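Local coordinates for putative NADH-flavin reductase (Lactobacillus casei ATCC 334, PDB 3H2S), which binds NADPH in a Rossmann-type fold and is probably an oxidoreductase, perhaps an NAD(P)H-dependent flavin reductase, at residues A[27-32]-A[43-48]; A[99-104]-A[154-159]; A[173-178]-A[207-212]. All coordinates share one frame; numbering follows the deposited sequence.

In the fold
The three contacts lie in series along the chain and step across one mixed beta-sheet. Contact 1 pairs strands 26-31 and 46-49 at one outer edge, contact 2 pairs strands 99-103 and 153-158 near the middle, about 4 Å from the centre of the chain, and contact 3 sits at the other edge, its centre about 29 Å from that of contact 1. NADPH bridges the first two, whose centres are about 21 Å apart: Arg32 holds the 2'-phosphate, while Ile103, Pro158 and Ser159 line the nicotinamide end. Contacts 2 and 3, centres about 9 Å apart, touch directly, Ser159 OG lying 2.7 Å from Val212 O in a probable hydrogen bond.

Contact 1 of 3, residues A[27-32]-A[43-48]; sequences VLAVVR and ATVATL. With NDP (NADPH dihydro-nicotinamide-adenine-dinucleotide phosphate), chain C.
Ala29 lies at the middle of a short parallel pairing with Ala46 and Leu48, bonding through both its N-H and its carbonyl. Ala29 N donates to Ala46 O at 2.9 Å, Leu48 N returns a bond to Ala29 O, and Val31 N donates to Leu48 O. All three are nearly straight at hydrogen. Where the pairing begins, one water bridges the strands, giving a hydrogen to Val27 O and accepting one from Ala46 N, 2.7 Å from each.

Packing contacts fall on both faces. On the face of Leu28, Val30 and Leu48, CD1 of Leu28 lies over the backbone between Thr47 and Leu48, 3.7 Å from Thr47 C, and also touches Leu48 CB. On the other, Val45 CG1 lies 4.1 Å from both Val27 CG1 and Ala29 CB, and the Val31 and Thr47 side chains cross at about a right angle, Val31 CG2 coming nearest to Thr47 OG1.

Polar contacts to NADPH follow where strand 26-31 ends. The extended Arg32 side chain donates from NE to O2X at 3.0 Å and from NH2 to O3X at 2.9 Å, both on the 2'-phosphate, while one guanidinium face lies against the adenine near C5A. This grip on the extra phosphate is consistent with a preference for NADPH over NADH.

The pair belongs to a beta-alpha-beta unit of the Rossmann-type fold, with helix 34-40 as the connection. Helix 11-22 packs on Val27 and Val45, Ala37 of helix 34-40 meets Val31 and Thr47, and strand 2-6 continues the sheet beyond Leu28 and Val30.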
loop_
_atom_site.group_PDB
_atom_site.type_symbol
_atom_site.label_atom_id
_atom_site.label_comp_id
_atom_site.label_asym_id
_atom_site.label_seq_id
_atom_site.Cartn_x
_atom_site.Cartn_y
_atom_site.Cartn_z
ATOM N N VAL A 27 -19.673 -14.176 12.666
ATOM C CA VAL A 27 -18.242 -13.893 12.664
ATOM C C VAL A 27 -17.491 -14.905 11.822
ATOM O O VAL A 27 -17.752 -16.108 11.901
ATOM C CB VAL A 27 -17.666 -13.879 14.098
ATOM C CG1 VAL A 27 -16.141 -13.767 14.061
ATOM C CG2 VAL A 27 -18.280 -12.700 14.885
ATOM N N LEU A 28 -16.554 -14.409 11.017
ATOM C CA LEU A 28 -15.561 -15.263 10.383
ATOM C C LEU A 28 -14.185 -14.867 10.903
ATOM O O LEU A 28 -13.732 -13.750 10.665
ATOM C CB LEU A 28 -15.601 -15.105 8.864
ATOM C CG LEU A 28 -14.561 -15.948 8.117
ATOM C CD1 LEU A 28 -14.745 -17.436 8.393
ATOM C CD2 LEU A 28 -14.567 -15.660 6.638
ATOM N N ALA A 29 -13.581 -15.752 11.694
ATOM C CA ALA A 29 -12.274 -15.492 12.310
ATOM C C ALA A 29 -11.180 -15.999 11.393
ATOM O O ALA A 29 -11.122 -17.187 11.088
ATOM C CB ALA A 29 -12.178 -16.199 13.649
ATOM N N VAL A 30 -10.383 -15.076 10.871
ATOM C CA VAL A 30 -9.248 -15.432 10.055
ATOM C C VAL A 30 -8.060 -15.671 10.979
ATOM O O VAL A 30 -7.636 -14.766 11.696
ATOM C CB VAL A 30 -8.912 -14.299 9.065
ATOM C CG1 VAL A 30 -7.734 -14.695 8.167
ATOM C CG2 VAL A 30 -10.164 -13.947 8.245
ATOM N N VAL A 31 -7.519 -16.884 10.947
ATOM C CA VAL A 31 -6.546 -17.305 11.950
ATOM C C VAL A 31 -5.410 -18.096 11.308
ATOM O O VAL A 31 -5.515 -18.529 10.164
ATOM C CB VAL A 31 -7.216 -18.182 13.055
ATOM C CG1 VAL A 31 -8.382 -17.419 13.702
ATOM C CG2 VAL A 31 -7.704 -19.516 12.474
ATOM N N ARG A 32 -4.304 -18.238 12.033
ATOM C CA ARG A 32 -3.249 -19.149 11.612
ATOM C C ARG A 32 -3.133 -20.318 12.582
ATOM O O ARG A 32 -2.541 -21.341 12.260
ATOM C CB ARG A 32 -1.922 -18.415 11.491
ATOM C CG ARG A 32 -1.528 -17.660 12.744
ATOM C CD ARG A 32 -0.163 -17.009 12.567
ATOM N NE ARG A 32 0.225 -16.293 13.774
ATOM C CZ ARG A 32 1.354 -15.616 13.912
ATOM N NH1 ARG A 32 2.243 -15.598 12.923
ATOM N NH2 ARG A 32 1.610 -15.002 15.060
ATOM N N ALA A 43 -15.562 -23.255 19.973
ATOM C CA ALA A 43 -15.726 -24.199 18.880
ATOM C C ALA A 43 -16.759 -23.689 17.888
ATOM O O ALA A 43 -16.791 -24.123 16.738
ATOM C CB ALA A 43 -16.139 -25.562 19.422
ATOM N N THR A 44 -17.591 -22.752 18.332
ATOM C CA THR A 44 -18.777 -22.369 17.581
ATOM C C THR A 44 -18.513 -21.209 16.629
ATOM O O THR A 44 -19.434 -20.709 15.984
ATOM C CB THR A 44 -19.921 -22.027 18.532
ATOM N N VAL A 45 -17.282 -20.708 16.627
ATOM C CA VAL A 45 -16.942 -19.557 15.795
ATOM C C VAL A 45 -16.329 -20.023 14.479
ATOM O O VAL A 45 -15.356 -20.767 14.478
ATOM C CB VAL A 45 -15.944 -18.626 16.527
ATOM C CG1 VAL A 45 -15.522 -17.472 15.622
ATOM C CG2 VAL A 45 -16.578 -18.092 17.804
ATOM N N ALA A 46 -16.899 -19.587 13.364
ATOM C CA ALA A 46 -16.439 -20.030 12.051
ATOM C C ALA A 46 -15.048 -19.488 11.765
ATOM O O ALA A 46 -14.701 -18.392 12.186
ATOM C CB ALA A 46 -17.419 -19.610 10.958
ATOM N N THR A 47 -14.240 -20.287 11.088
ATOM C CA THR A 47 -12.811 -20.047 11.020
ATOM C C THR A 47 -12.381 -20.069 9.546
ATOM O O THR A 47 -12.934 -20.828 8.739
ATOM C CB THR A 47 -12.092 -21.147 11.856
ATOM O OG1 THR A 47 -11.549 -20.588 13.055
ATOM C CG2 THR A 47 -11.069 -21.876 11.080
ATOM N N LEU A 48 -11.500 -19.152 9.161
ATOM C CA LEU A 48 -10.742 -19.313 7.918
ATOM C C LEU A 48 -9.240 -19.319 8.198
ATOM O O LEU A 48 -8.695 -18.335 8.709
ATOM C CB LEU A 48 -11.090 -18.195 6.932
ATOM C CG LEU A 48 -10.215 -18.145 5.675
ATOM C CD1 LEU A 48 -10.458 -19.382 4.787
ATOM C CD2 LEU A 48 -10.503 -16.845 4.918
HETATM P PA NDP C . -1.954 -9.219 19.421
HETATM O O1A NDP C . -0.409 -9.184 19.608
HETATM O O2A NDP C . -2.788 -9.754 20.533
HETATM O O5B NDP C . -1.918 -10.268 18.090
HETATM C C5B NDP C . -2.696 -9.681 17.016
HETATM C C4B NDP C . -3.041 -10.779 15.936
HETATM O O4B NDP C . -2.020 -10.768 14.958
HETATM C C3B NDP C . -3.033 -12.233 16.518
HETATM O O3B NDP C . -4.266 -12.787 16.179
HETATM C C2B NDP C . -1.850 -12.910 15.713
HETATM O O2B NDP C . -1.964 -14.264 15.450
HETATM C C1B NDP C . -1.924 -12.051 14.413
HETATM N N9A NDP C . -0.648 -12.107 13.680
HETATM C C8A NDP C . 0.571 -11.560 14.157
HETATM N N7A NDP C . 1.581 -11.711 13.296
HETATM C C5A NDP C . 0.995 -12.359 12.188
HETATM C C6A NDP C . 1.570 -12.748 10.966
HETATM N N6A NDP C . 2.903 -12.537 10.774
HETATM N N1A NDP C . 0.853 -13.599 10.146
HETATM C C2A NDP C . -0.478 -13.738 10.425
HETATM N N3A NDP C . -1.196 -13.236 11.475
HETATM C C4A NDP C . -0.390 -12.606 12.397
HETATM O O3 NDP C . -2.197 -7.668 19.274
HETATM P PN NDP C . -3.092 -6.491 19.943
HETATM O O1N NDP C . -4.545 -6.989 20.046
HETATM O O2N NDP C . -2.443 -6.274 21.276
HETATM O O5D NDP C . -3.120 -5.159 18.999
HETATM C C5D NDP C . -4.135 -4.944 18.014
HETATM C C4D NDP C . -3.857 -3.576 17.365
HETATM O O4D NDP C . -3.707 -2.666 18.441
HETATM C C3D NDP C . -2.595 -3.446 16.461
HETATM O O3D NDP C . -2.840 -2.563 15.428
HETATM C C2D NDP C . -1.546 -2.909 17.502
HETATM O O2D NDP C . -0.550 -2.142 16.875
HETATM C C1D NDP C . -2.503 -1.951 18.297
HETATM N N1N NDP C . -1.886 -1.496 19.541
HETATM C C2N NDP C . -1.567 -0.076 19.618
HETATM C C3N NDP C . -0.712 0.322 20.822
HETATM C C7N NDP C . -0.873 1.806 21.103
HETATM O O7N NDP C . -0.910 2.599 20.172
HETATM N N7N NDP C . -0.808 2.248 22.416
HETATM C C4N NDP C . -0.739 -0.541 22.066
HETATM C C5N NDP C . -0.801 -2.023 21.795
HETATM C C6N NDP C . -1.468 -2.488 20.520
HETATM P P2B NDP C . -1.630 -15.361 16.608
HETATM O O1X NDP C . -2.761 -15.306 17.699
HETATM O O2X NDP C . -1.829 -16.772 15.940
HETATM O O3X NDP C . -0.284 -15.158 17.214
HETATM O O HOH W 1 -18.985 -17.831 13.495
#

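Contact 2 of 3, residues A[99-104]-A[154-159]; sequences LAVFIL and IGISPS. With NDP (NADPH dihydro-nicotinamide-adenine-dinucleotide phosphate), chain C.
Ala100, Phe102 and Leu104 alternate with Ile154 and Ile156 in a ladder of four backbone hydrogen bonds that joins strands 99-103 and 154-158 in parallel, their axes 4.7 Å apart at closest approach and 23° from parallel. This is the central sheet of the Rossmann-type fold, and both strands run toward the cofactor. Phe102 N donates to Ile154 O and Ile156 N to Phe102 O, each nearly along the C=O axis, whereas Leu104 N approaches Ile156 O from above the carbonyl plane.

Val101, Ile103, Ile154 and Ile156 share one face, and helix 189-201 packs on Val101, Ile103 and Ile156. Val101 places a methyl against each isoleucine of the partner strand: CG1, anti to the backbone N (chi1 177°), meets Ile156 CD1 at 3.8 Å, and CG2 meets Ile154 CB and CD1, both at 4.1 Å. An alanine here would probably open a gap between Ile154 and Ile156, leaving Ile156 CD1 without its methyl neighbour on this strand.

On the opposite face the Phe102 ring turns its edge to Ile154 O, with CD2 the nearest ring atom, and packs on helix 132-145. Leu104 CD1 lies 3.9 Å from Gly155 CA, where a side chain would collide with it. Ser157 OG sits 3.5 Å from Leu104 CB, and its hydrogen bonds go to Gly105 O and Arg209 NH1.

The strand ends form part of the NADPH pocket. Ile103 CG2 packs against the nicotinamide ribose, 3.5 Å from O4D. Pro158 CG touches the dihydronicotinamide ring at C2N, 3.7 Å away, and its CD is pressed to 3.0 Å from Leu104 O, a buried carbonyl oxygen with no hydrogen-bonding partner in the model.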
loop_
_atom_site.group_PDB
_atom_site.type_symbol
_atom_site.label_atom_id
_atom_site.label_comp_id
_atom_site.label_asym_id
_atom_site.label_seq_id
_atom_site.Cartn_x
_atom_site.Cartn_y
_atom_site.Cartn_z
ATOM N N LEU A 99 -17.481 -2.319 4.869
ATOM C CA LEU A 99 -16.842 -1.483 5.873
ATOM C C LEU A 99 -15.558 -2.143 6.347
ATOM O O LEU A 99 -15.538 -3.333 6.656
ATOM C CB LEU A 99 -17.768 -1.300 7.080
ATOM C CG LEU A 99 -19.112 -0.610 6.865
ATOM C CD1 LEU A 99 -19.878 -0.622 8.188
ATOM C CD2 LEU A 99 -18.857 0.806 6.437
ATOM N N ALA A 100 -14.494 -1.364 6.452
ATOM C CA ALA A 100 -13.236 -1.892 6.979
ATOM C C ALA A 100 -12.747 -1.013 8.117
ATOM O O ALA A 100 -12.400 0.152 7.896
ATOM C CB ALA A 100 -12.190 -1.953 5.876
ATOM N N VAL A 101 -12.680 -1.575 9.323
ATOM C CA VAL A 101 -12.124 -0.856 10.459
ATOM C C VAL A 101 -10.686 -1.279 10.731
ATOM O O VAL A 101 -10.400 -2.458 10.936
ATOM C CB VAL A 101 -12.982 -1.049 11.741
ATOM C CG1 VAL A 101 -12.345 -0.339 12.959
ATOM C CG2 VAL A 101 -14.392 -0.549 11.500
ATOM N N PHE A 102 -9.795 -0.302 10.783
ATOM C CA PHE A 102 -8.378 -0.559 11.065
ATOM C C PHE A 102 -8.037 0.005 12.432
ATOM O O PHE A 102 -8.392 1.155 12.737
ATOM C CB PHE A 102 -7.486 0.117 10.012
ATOM C CG PHE A 102 -7.674 -0.418 8.635
ATOM C CD1 PHE A 102 -6.837 -1.404 8.150
ATOM C CD2 PHE A 102 -8.712 0.045 7.827
ATOM C CE1 PHE A 102 -7.022 -1.940 6.876
ATOM C CE2 PHE A 102 -8.942 -0.518 6.568
ATOM C CZ PHE A 102 -8.088 -1.506 6.089
ATOM N N ILE A 103 -7.464 -0.842 13.287
ATOM C CA ILE A 103 -6.920 -0.375 14.545
ATOM C C ILE A 103 -5.522 0.179 14.272
ATOM O O ILE A 103 -4.638 -0.530 13.777
ATOM C CB ILE A 103 -6.809 -1.472 15.613
ATOM C CG1 ILE A 103 -8.186 -2.123 15.896
ATOM C CG2 ILE A 103 -6.225 -0.884 16.882
ATOM C CD1 ILE A 103 -8.130 -3.215 16.959
ATOM N N LEU A 104 -5.316 1.433 14.642
ATOM C CA LEU A 104 -4.067 2.121 14.350
ATOM C C LEU A 104 -3.253 2.269 15.633
ATOM O O LEU A 104 -3.467 1.538 16.603
ATOM C CB LEU A 104 -4.364 3.482 13.705
ATOM C CG LEU A 104 -5.102 3.391 12.359
ATOM C CD1 LEU A 104 -5.548 4.773 11.889
ATOM C CD2 LEU A 104 -4.255 2.696 11.293
ATOM N N ILE A 154 -12.360 2.854 8.074
ATOM C CA ILE A 154 -12.485 3.629 9.290
ATOM C C ILE A 154 -11.240 3.350 10.142
ATOM O O ILE A 154 -10.843 2.200 10.320
ATOM C CB ILE A 154 -13.736 3.231 10.097
ATOM C CG1 ILE A 154 -15.024 3.502 9.310
ATOM C CG2 ILE A 154 -13.782 3.979 11.438
ATOM C CD1 ILE A 154 -16.235 2.772 9.893
ATOM N N GLY A 155 -10.570 4.410 10.593
ATOM C CA GLY A 155 -9.418 4.243 11.473
ATOM C C GLY A 155 -9.755 4.542 12.923
ATOM O O GLY A 155 -10.472 5.508 13.224
ATOM N N ILE A 156 -9.315 3.664 13.822
ATOM C CA ILE A 156 -9.461 3.904 15.246
ATOM C C ILE A 156 -8.131 3.679 15.964
ATOM O O ILE A 156 -7.556 2.574 15.937
ATOM C CB ILE A 156 -10.525 2.988 15.893
ATOM C CG1 ILE A 156 -11.858 3.095 15.155
ATOM C CG2 ILE A 156 -10.693 3.343 17.369
ATOM C CD1 ILE A 156 -12.936 2.161 15.699
ATOM N N SER A 157 -7.644 4.738 16.605
ATOM C CA SER A 157 -6.413 4.652 17.379
ATOM C C SER A 157 -6.788 4.420 18.831
ATOM O O SER A 157 -7.719 5.065 19.345
ATOM C CB SER A 157 -5.602 5.948 17.258
ATOM O OG SER A 157 -4.959 6.035 16.004
ATOM N N PRO A 158 -6.010 3.567 19.522
ATOM C CA PRO A 158 -6.107 3.435 20.956
ATOM C C PRO A 158 -5.532 4.669 21.642
ATOM O O PRO A 158 -4.758 5.405 21.044
ATOM C CB PRO A 158 -5.244 2.196 21.273
ATOM C CG PRO A 158 -4.822 1.614 19.934
ATOM C CD PRO A 158 -4.934 2.727 18.948
ATOM N N SER A 159 -5.818 4.817 22.923
ATOM C CA SER A 159 -5.026 5.672 23.795
ATOM C C SER A 159 -3.642 5.055 23.980
ATOM O O SER A 159 -3.404 3.916 23.579
ATOM C CB SER A 159 -5.713 5.789 25.150
ATOM O OG SER A 159 -7.031 6.278 24.988
HETATM P PA NDP C . -1.954 -9.219 19.421
HETATM O O1A NDP C . -0.409 -9.184 19.608
HETATM O O2A NDP C . -2.788 -9.754 20.533
HETATM O O5B NDP C . -1.918 -10.268 18.090
HETATM C C5B NDP C . -2.696 -9.681 17.016
HETATM C C4B NDP C . -3.041 -10.779 15.936
HETATM O O4B NDP C . -2.020 -10.768 14.958
HETATM C C3B NDP C . -3.033 -12.233 16.518
HETATM O O3B NDP C . -4.266 -12.787 16.179
HETATM C C2B NDP C . -1.850 -12.910 15.713
HETATM O O2B NDP C . -1.964 -14.264 15.450
HETATM C C1B NDP C . -1.924 -12.051 14.413
HETATM N N9A NDP C . -0.648 -12.107 13.680
HETATM C C8A NDP C . 0.571 -11.560 14.157
HETATM N N7A NDP C . 1.581 -11.711 13.296
HETATM C C5A NDP C . 0.995 -12.359 12.188
HETATM C C6A NDP C . 1.570 -12.748 10.966
HETATM N N6A NDP C . 2.903 -12.537 10.774
HETATM N N1A NDP C . 0.853 -13.599 10.146
HETATM C C2A NDP C . -0.478 -13.738 10.425
HETATM N N3A NDP C . -1.196 -13.236 11.475
HETATM C C4A NDP C . -0.390 -12.606 12.397
HETATM O O3 NDP C . -2.197 -7.668 19.274
HETATM P PN NDP C . -3.092 -6.491 19.943
HETATM O O1N NDP C . -4.545 -6.989 20.046
HETATM O O2N NDP C . -2.443 -6.274 21.276
HETATM O O5D NDP C . -3.120 -5.159 18.999
HETATM C C5D NDP C . -4.135 -4.944 18.014
HETATM C C4D NDP C . -3.857 -3.576 17.365
HETATM O O4D NDP C . -3.707 -2.666 18.441
HETATM C C3D NDP C . -2.595 -3.446 16.461
HETATM O O3D NDP C . -2.840 -2.563 15.428
HETATM C C2D NDP C . -1.546 -2.909 17.502
HETATM O O2D NDP C . -0.550 -2.142 16.875
HETATM C C1D NDP C . -2.503 -1.951 18.297
HETATM N N1N NDP C . -1.886 -1.496 19.541
HETATM C C2N NDP C . -1.567 -0.076 19.618
HETATM C C3N NDP C . -0.712 0.322 20.822
HETATM C C7N NDP C . -0.873 1.806 21.103
HETATM O O7N NDP C . -0.910 2.599 20.172
HETATM N N7N NDP C . -0.808 2.248 22.416
HETATM C C4N NDP C . -0.739 -0.541 22.066
HETATM C C5N NDP C . -0.801 -2.023 21.795
HETATM C C6N NDP C . -1.468 -2.488 20.520
HETATM P P2B NDP C . -1.630 -15.361 16.608
HETATM O O1X NDP C . -2.761 -15.306 17.699
HETATM O O2X NDP C . -1.829 -16.772 15.940
HETATM O O3X NDP C . -0.284 -15.158 17.214
#

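Contact 3 of 3, residues A[173-178]-A[207-212]; sequences GKDTLL and RDRIVV
Asp175 and Arg209 cross obliquely, carboxylate and guanidinium planes 66° apart, in a salt bridge made side-on by the arginine. Arg209 NE and NH2 both donate to Asp175 OD1, at 3.0 and 3.1 Å; that oxygen lies in the guanidinium plane and is approached on its anti side. The Arg209 chain starts with CG anti to the backbone N (chi1 -175°) and then bends at chi2 and chi3, so that its end comes nearer the 173-178 loop; NH1 bonds to Ser108 OG, and the guanidinium makes a cation-pi contact with Tyr142. A water donates to both Asp175 OD2 and Asp208 OD1, which would probably ease the repulsion between the two carboxylates.

At the start of the loop, the chain leaves strand 170-173, the edge strand of the mixed sheet, which runs antiparallel to strand 209-214. Gly173 and Val211 form a hydrogen-bonded pair: Gly173 N meets Val211 O in the carbonyl plane at 2.8 Å, while Val211 N reaches Gly173 O from well above its plane.

The loop then curls over Val211. Val211 CG1 is 3.5 Å from Thr176 O and 3.9 Å from Leu178 CG, the leucine crossing it obliquely with CD1 near Val211 O.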
loop_
_atom_site.group_PDB
_atom_site.type_symbol
_atom_site.label_atom_id
_atom_site.label_comp_id
_atom_site.label_asym_id
_atom_site.label_seq_id
_atom_site.Cartn_x
_atom_site.Cartn_y
_atom_site.Cartn_z
ATOM N N GLY A 173 -12.562 10.820 20.549
ATOM C CA GLY A 173 -12.099 12.079 19.988
ATOM C C GLY A 173 -11.651 11.868 18.555
ATOM O O GLY A 173 -12.077 10.914 17.895
ATOM N N LYS A 174 -10.835 12.788 18.053
ATOM C CA LYS A 174 -10.465 12.797 16.640
ATOM C C LYS A 174 -8.987 12.438 16.493
ATOM O O LYS A 174 -8.656 11.267 16.345
ATOM C CB LYS A 174 -10.761 14.164 16.007
ATOM C CG LYS A 174 -12.225 14.560 16.048
ATOM C CD LYS A 174 -12.408 15.975 16.580
ATOM C CE LYS A 174 -13.826 16.188 17.109
ATOM N NZ LYS A 174 -14.187 17.635 17.150
ATOM N N ASP A 175 -8.101 13.423 16.656
ATOM C CA ASP A 175 -6.681 13.230 16.325
ATOM C C ASP A 175 -5.730 13.481 17.492
ATOM O O ASP A 175 -4.508 13.484 17.306
ATOM C CB ASP A 175 -6.269 14.113 15.143
ATOM C CG ASP A 175 -6.995 13.749 13.863
ATOM O OD1 ASP A 175 -6.851 12.595 13.403
ATOM O OD2 ASP A 175 -7.637 14.643 13.273
ATOM N N THR A 176 -6.287 13.813 18.655
ATOM C CA THR A 176 -5.479 14.169 19.820
ATOM C C THR A 176 -5.605 13.127 20.929
ATOM O O THR A 176 -6.694 12.655 21.216
ATOM C CB THR A 176 -5.859 15.577 20.368
ATOM O OG1 THR A 176 -5.715 16.541 19.318
ATOM C CG2 THR A 176 -4.923 15.974 21.502
ATOM N N LEU A 177 -4.467 12.716 21.486
ATOM C CA LEU A 177 -4.459 11.819 22.624
ATOM C C LEU A 177 -5.433 12.326 23.684
ATOM O O LEU A 177 -5.421 13.517 24.030
ATOM C CB LEU A 177 -3.044 11.742 23.215
ATOM C CG LEU A 177 -2.802 10.618 24.228
ATOM C CD1 LEU A 177 -2.824 9.252 23.526
ATOM C CD2 LEU A 177 -1.476 10.857 24.931
ATOM N N LEU A 178 -6.233 11.404 24.219
ATOM C CA LEU A 178 -7.185 11.688 25.279
ATOM C C LEU A 178 -6.644 11.273 26.647
ATOM O O LEU A 178 -5.991 10.241 26.801
ATOM C CB LEU A 178 -8.506 10.959 25.019
ATOM C CG LEU A 178 -9.203 11.244 23.683
ATOM C CD1 LEU A 178 -10.449 10.379 23.537
ATOM C CD2 LEU A 178 -9.552 12.738 23.555
ATOM N N ARG A 207 -13.855 7.002 6.428
ATOM C CA ARG A 207 -12.768 7.784 5.826
ATOM C C ARG A 207 -12.246 8.839 6.791
ATOM O O ARG A 207 -11.759 9.896 6.388
ATOM C CB ARG A 207 -13.209 8.414 4.494
ATOM C CG ARG A 207 -13.387 7.416 3.341
ATOM C CD ARG A 207 -14.293 8.015 2.241
ATOM N NE ARG A 207 -15.001 6.970 1.515
ATOM C CZ ARG A 207 -16.321 6.844 1.472
ATOM N NH1 ARG A 207 -17.101 7.778 1.999
ATOM N NH2 ARG A 207 -16.860 5.839 0.798
ATOM N N ASP A 208 -12.313 8.521 8.075
ATOM C CA ASP A 208 -11.796 9.402 9.108
ATOM C C ASP A 208 -11.111 8.530 10.153
ATOM O O ASP A 208 -11.239 7.307 10.139
ATOM C CB ASP A 208 -12.942 10.195 9.739
ATOM C CG ASP A 208 -12.483 11.502 10.367
ATOM O OD1 ASP A 208 -11.259 11.711 10.519
ATOM O OD2 ASP A 208 -13.358 12.287 10.784
ATOM N N ARG A 209 -10.377 9.167 11.052
ATOM C CA ARG A 209 -9.769 8.475 12.177
ATOM C C ARG A 209 -10.319 9.057 13.471
ATOM O O ARG A 209 -10.434 10.268 13.605
ATOM C CB ARG A 209 -8.253 8.639 12.141
ATOM C CG ARG A 209 -7.533 7.834 13.215
ATOM C CD ARG A 209 -7.288 8.627 14.480
ATOM N NE ARG A 209 -6.419 9.773 14.234
ATOM C CZ ARG A 209 -5.092 9.712 14.235
ATOM N NH1 ARG A 209 -4.481 8.568 14.538
ATOM N NH2 ARG A 209 -4.368 10.791 13.931
ATOM N N ILE A 210 -10.731 8.183 14.382
ATOM C CA ILE A 210 -11.043 8.591 15.742
ATOM C C ILE A 210 -10.097 7.942 16.760
ATOM O O ILE A 210 -9.351 7.029 16.425
ATOM C CB ILE A 210 -12.506 8.299 16.096
ATOM C CG1 ILE A 210 -12.825 6.808 15.908
ATOM C CG2 ILE A 210 -13.446 9.192 15.245
ATOM C CD1 ILE A 210 -14.167 6.372 16.532
ATOM N N VAL A 211 -10.066 8.485 17.973
ATOM C CA VAL A 211 -9.281 7.888 19.056
ATOM C C VAL A 211 -10.266 7.616 20.183
ATOM O O VAL A 211 -11.201 8.389 20.383
ATOM C CB VAL A 211 -8.191 8.849 19.567
ATOM C CG1 VAL A 211 -8.777 10.230 19.898
ATOM C CG2 VAL A 211 -7.465 8.268 20.774
ATOM N N VAL A 212 -10.023 6.562 20.952
ATOM C CA VAL A 212 -10.932 6.235 22.055
ATOM C C VAL A 212 -10.192 5.988 23.362
ATOM O O VAL A 212 -9.087 5.454 23.358
ATOM C CB VAL A 212 -11.838 5.031 21.709
ATOM C CG1 VAL A 212 -12.835 5.430 20.641
ATOM C CG2 VAL A 212 -11.013 3.848 21.233
HETATM O O HOH W 2 -9.268 13.708 10.652
#